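Local structure of aldehyde dehydrogenase (Bartonella henselae, 3I44) at residues 111-116 against 296-301. The protein probably oxidises aldehydes to carboxylic acids with NAD or NADP as the electron acceptor. The protein carries 1 engineered substitution. Sequence-based numbering, arbitrary orientation.
With NA (sodium ion), chain B.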
loop_
_atom_site.group_PDB
_atom_site.type_symbol
_atom_site.label_atom_id
_atom_site.label_comp_id
_atom_site.label_asym_id
_atom_site.label_seq_id
_atom_site.Cartn_x
_atom_site.Cartn_y
_atom_site.Cartn_z
ATOM N N MET A 111 18.728 -13.964 26.799
ATOM C CA MET A 111 17.864 -14.535 27.842
ATOM C C MET A 111 16.426 -14.796 27.417
ATOM O O MET A 111 15.905 -15.870 27.682
ATOM C CB MET A 111 17.846 -13.625 29.080
ATOM C CG MET A 111 16.876 -14.078 30.157
ATOM S SD MET A 111 17.103 -13.138 31.701
ATOM C CE MET A 111 16.166 -11.671 31.396
ATOM N N GLU A 112 15.789 -13.812 26.779
ATOM C CA GLU A 112 14.345 -13.860 26.447
ATOM C C GLU A 112 14.004 -14.694 25.212
ATOM O O GLU A 112 12.907 -15.250 25.142
ATOM C CB GLU A 112 13.779 -12.428 26.302
ATOM C CG GLU A 112 14.191 -11.722 24.995
ATOM C CD GLU A 112 13.675 -10.269 24.840
ATOM O OE1 GLU A 112 13.026 -9.773 25.750
ATOM O OE2 GLU A 112 13.881 -9.654 23.760
ATOM N N MET A 113 14.919 -14.795 24.226
ATOM C CA MET A 113 14.619 -15.579 23.027
ATOM C C MET A 113 15.653 -16.627 22.631
ATOM O O MET A 113 15.461 -17.360 21.665
ATOM C CB MET A 113 14.188 -14.672 21.847
ATOM C CG MET A 113 15.128 -13.557 21.459
ATOM S SD MET A 113 16.576 -14.233 20.645
ATOM C CE MET A 113 15.852 -15.104 19.228
ATOM N N GLY A 114 16.752 -16.706 23.375
ATOM C CA GLY A 114 17.680 -17.827 23.279
ATOM C C GLY A 114 18.895 -17.622 22.398
ATOM O O GLY A 114 19.676 -18.578 22.221
ATOM N N ALA A 115 19.068 -16.417 21.827
ATOM C CA ALA A 115 20.224 -16.168 20.968
ATOM C C ALA A 115 21.542 -16.418 21.705
ATOM O O ALA A 115 21.776 -15.820 22.746
ATOM C CB ALA A 115 20.194 -14.741 20.391
ATOM N N PRO A 116 22.417 -17.294 21.174
ATOM C CA PRO A 116 23.719 -17.412 21.833
ATOM C C PRO A 116 24.412 -16.052 21.965
ATOM O O PRO A 116 24.413 -15.280 21.022
ATOM C CB PRO A 116 24.511 -18.338 20.923
ATOM C CG PRO A 116 23.430 -19.190 20.237
ATOM C CD PRO A 116 22.270 -18.237 20.051
ATOM N N PHE A 296 20.785 -22.671 9.336
ATOM C CA PHE A 296 20.712 -22.945 10.766
ATOM C C PHE A 296 20.938 -21.721 11.646
ATOM O O PHE A 296 20.674 -21.766 12.857
ATOM C CB PHE A 296 21.715 -24.036 11.166
ATOM C CG PHE A 296 21.524 -25.371 10.421
ATOM C CD1 PHE A 296 20.257 -25.806 10.020
ATOM C CD2 PHE A 296 22.626 -26.172 10.134
ATOM C CE1 PHE A 296 20.097 -27.031 9.324
ATOM C CE2 PHE A 296 22.475 -27.420 9.473
ATOM C CZ PHE A 296 21.215 -27.825 9.044
ATOM N N TYR A 297 21.436 -20.642 11.058
ATOM C CA TYR A 297 21.729 -19.429 11.810
ATOM C C TYR A 297 20.468 -18.935 12.508
ATOM O O TYR A 297 19.352 -18.977 11.943
ATOM C CB TYR A 297 22.286 -18.353 10.863
ATOM C CG TYR A 297 22.883 -17.149 11.545
ATOM C CD1 TYR A 297 24.001 -17.259 12.341
ATOM C CD2 TYR A 297 22.331 -15.898 11.369
ATOM C CE1 TYR A 297 24.559 -16.124 12.975
ATOM C CE2 TYR A 297 22.855 -14.782 11.972
ATOM C CZ TYR A 297 23.982 -14.883 12.756
ATOM O OH TYR A 297 24.491 -13.728 13.337
ATOM N N ASN A 298 20.637 -18.449 13.723
ATOM C CA ASN A 298 19.494 -18.070 14.585
ATOM C C ASN A 298 18.489 -19.229 14.720
ATOM O O ASN A 298 17.278 -19.012 14.884
ATOM C CB ASN A 298 18.794 -16.828 14.027
ATOM C CG ASN A 298 18.073 -16.017 15.094
ATOM O OD1 ASN A 298 18.547 -15.888 16.240
ATOM N ND2 ASN A 298 16.942 -15.433 14.715
ATOM N N SER A 299 19.014 -20.450 14.655
ATOM C CA SER A 299 18.239 -21.689 14.724
ATOM C C SER A 299 17.117 -21.717 13.690
ATOM O O SER A 299 16.061 -22.320 13.913
ATOM C CB SER A 299 17.710 -21.909 16.135
ATOM O OG SER A 299 18.771 -21.774 17.090
ATOM N N GLY A 300 17.376 -21.086 12.538
ATOM C CA GLY A 300 16.441 -21.072 11.438
ATOM C C GLY A 300 15.319 -20.068 11.574
ATOM O O GLY A 300 14.371 -20.067 10.750
ATOM N N GLN A 301 15.405 -19.202 12.579
ATOM C CA GLN A 301 14.271 -18.311 12.926
ATOM C C GLN A 301 14.472 -16.963 12.255
ATOM O O GLN A 301 14.648 -15.945 12.923
ATOM C CB GLN A 301 14.171 -18.142 14.454
ATOM C CG GLN A 301 14.022 -19.502 15.155
ATOM C CD GLN A 301 14.079 -19.446 16.650
ATOM O OE1 GLN A 301 13.126 -19.865 17.307
ATOM N NE2 GLN A 301 15.215 -18.968 17.211
HETATM NA NA NA B . 10.678 -15.790 25.847
HETATM O O HOH W 1 16.662 -18.497 19.603
HETATM O O HOH W 2 10.076 -17.539 25.016
HETATM O O HOH W 3 8.230 -16.236 26.767
#
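Met113 closes helix 102-113, with Gly114 leaving helical geometry behind it at phi 97°, and faces a tight turn in which Asn298, Ser299 and Gly300 all have positive phi, the left-handed helical region. Direct side-chain contact between the two segments is slight and centres on the methyl of Met113. Its CE lies 4.1 Å from Asn298 OD1 and 4.4 Å from Gln301 NE2, so it meets two amide ends, and the Met113 and Asn298 side chains cross nearly at right angles. The thioether curls to get there: CG sits between the backbone N and the carbonyl carbon (chi1 55°), and the chain bends again at both following torsions.

A water supplies the polar link. It donates to Met113 O at 2.6 Å and accepts from Gln301 NE2 at 2.8 Å, tying the helix end to the turn. The same NE2 also donates to Asn298 O (3.1 Å), coming from above the carbonyl plane, while Gln301 N reaches that oxygen at 3.0 Å from the opposite face. In return, Asn298 ND2 bonds Gln301 O (3.0 Å), its donor 47° out of the carbonyl plane. These reciprocal bonds limit how either amide can turn; Asn172 extends the network by accepting from Asn298 ND2 and donating to Gln301 O.

One residue before Met113, Glu112 O binds the sodium ion at 2.4 Å, with Ile46 O and Ile199 O completing the protein ligands. The loop from helix 287-296 to strand 308-312 is the one that carries the nucleophilic cysteine in aldehyde dehydrogenases. Chemically, then, the buried interface joins this turn to the sodium-bound helix end through a water and a methyl group, while amide bonds within the turn, and to Asn172, help to hold its shape.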